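Local atomic coordinates of CRISPR-associated protein, Cse1 family (Acidimicrobium ferrooxidans, PDB entry 4H3T), a protein that probably serves as the large Cse1 subunit of a type I-E CRISPR Cascade complex, which in related systems helps recognise invading DNA. Residues G207-L210 against R211-L214. The protein carries 1 engineered substitution. Numbering follows the deposited sequence.
Sequences GQTL and RETL
The chain leaving strand 202-206 turns back over the first turn of helix 210-217, bringing Gly207 CA within 4.6 Å of Thr213 CA; in that turn Thr209 O takes the amide of Thr213 and Leu210 O that of Leu214. Thr209 sits at the N-cap. Its chi1 of 71° sets OG1 between the backbone N and the carbonyl carbon, within bonding distance of Glu212 N, from which it accepts at 3.2 Å in a nearly straight bond. The Glu212 side chain crosses that of Thr209 at about a right angle, its CG 3.4 Å from Thr209 OG1. Glu212 then runs extended back along the loop and places OE1 2.9 Å from Gln208 N. That N-H points almost exactly at the oxygen (177°) but meets it from above the carboxylate plane. This is a threonine N-cap in which the N3 glutamate takes the amide of the residue before the cap, a variation on the capping box with the reciprocal bond moved back by one residue. A carboxylate beside a helix N-terminus is probably also favoured by the helix dipole. One residue further back, Gly207 N donates to Thr213 OG1 at 2.9 Å, a more bent bond than the one from Gln208, and two neighbouring helix side chains take the amides of Gln208 and Gly207. Thr213 OG1 also lies 3.1 Å from Thr209 O. Leu210 CG meets Leu214 CD1 in an apolar contact of 4.2 Å. Leu210 also packs on Ile42 and Phe45, and Leu214 on Val60 and Leu61 of helix 52-68, while Arg211 NH2 hydrogen-bonds Leu80 O and the arginine makes a cation-pi contact with Phe86.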
loop_
_atom_site.group_PDB
_atom_site.type_symbol
_atom_site.label_atom_id
_atom_site.label_comp_id
_atom_site.label_asym_id
_atom_site.label_seq_id
_atom_site.Cartn_x
_atom_site.Cartn_y
_atom_site.Cartn_z
ATOM N N GLY A 207 -1.045 7.809 12.080
ATOM C CA GLY A 207 -0.832 8.832 13.097
ATOM C C GLY A 207 0.321 8.449 14.016
ATOM O O GLY A 207 1.114 7.588 13.670
ATOM N N GLN A 208 0.375 9.037 15.212
ATOM C CA GLN A 208 1.439 8.840 16.225
ATOM C C GLN A 208 1.145 7.680 17.207
ATOM O O GLN A 208 2.055 7.144 17.850
ATOM C CB GLN A 208 1.628 10.139 17.013
ATOM C CG GLN A 208 2.376 11.215 16.171
ATOM C CD GLN A 208 2.345 12.575 16.830
ATOM O OE1 GLN A 208 1.950 13.566 16.205
ATOM N NE2 GLN A 208 2.733 12.666 18.110
ATOM N N THR A 209 -0.121 7.292 17.300
ATOM C CA THR A 209 -0.550 6.134 18.034
ATOM C C THR A 209 -1.499 5.366 17.148
ATOM O O THR A 209 -2.036 5.914 16.153
ATOM C CB THR A 209 -1.213 6.545 19.358
ATOM O OG1 THR A 209 -2.460 7.132 19.046
ATOM C CG2 THR A 209 -0.382 7.493 20.203
ATOM N N LEU A 210 -1.772 4.108 17.522
ATOM C CA LEU A 210 -2.730 3.283 16.808
ATOM C C LEU A 210 -4.123 3.828 16.944
ATOM O O LEU A 210 -4.868 3.773 16.005
ATOM C CB LEU A 210 -2.714 1.843 17.315
ATOM C CG LEU A 210 -3.607 0.857 16.559
ATOM C CD1 LEU A 210 -3.264 0.797 15.055
ATOM C CD2 LEU A 210 -3.503 -0.488 17.163
ATOM N N ARG A 211 -4.461 4.425 18.077
ATOM C CA ARG A 211 -5.784 5.018 18.254
ATOM C C ARG A 211 -5.982 6.170 17.278
ATOM O O ARG A 211 -7.034 6.231 16.645
ATOM C CB ARG A 211 -5.998 5.482 19.690
ATOM C CG ARG A 211 -7.350 6.066 19.898
ATOM C CD ARG A 211 -7.708 6.115 21.365
ATOM N NE ARG A 211 -9.139 6.379 21.488
ATOM C CZ ARG A 211 -9.712 7.570 21.353
ATOM N NH1 ARG A 211 -8.975 8.651 21.118
ATOM N NH2 ARG A 211 -11.025 7.687 21.434
ATOM N N GLU A 212 -4.968 7.029 17.095
ATOM C CA GLU A 212 -5.012 8.113 16.092
ATOM C C GLU A 212 -5.147 7.571 14.689
ATOM O O GLU A 212 -5.960 8.056 13.926
ATOM C CB GLU A 212 -3.751 8.968 16.101
ATOM C CG GLU A 212 -3.552 9.854 17.290
ATOM C CD GLU A 212 -2.379 10.801 17.101
ATOM O OE1 GLU A 212 -1.805 10.862 15.982
ATOM O OE2 GLU A 212 -2.025 11.476 18.093
ATOM N N THR A 213 -4.333 6.560 14.338
ATOM C CA THR A 213 -4.397 5.886 13.034
ATOM C C THR A 213 -5.779 5.339 12.763
ATOM O O THR A 213 -6.309 5.508 11.675
ATOM C CB THR A 213 -3.373 4.739 12.985
ATOM O OG1 THR A 213 -2.076 5.321 13.117
ATOM C CG2 THR A 213 -3.480 3.873 11.727
ATOM N N LEU A 214 -6.361 4.668 13.741
ATOM C CA LEU A 214 -7.704 4.125 13.555
ATOM C C LEU A 214 -8.726 5.240 13.333
ATOM O O LEU A 214 -9.469 5.173 12.364
ATOM C CB LEU A 214 -8.112 3.279 14.734
ATOM C CG LEU A 214 -7.345 1.957 14.902
ATOM C CD1 LEU A 214 -7.786 1.294 16.226
ATOM C CD2 LEU A 214 -7.531 0.995 13.712
#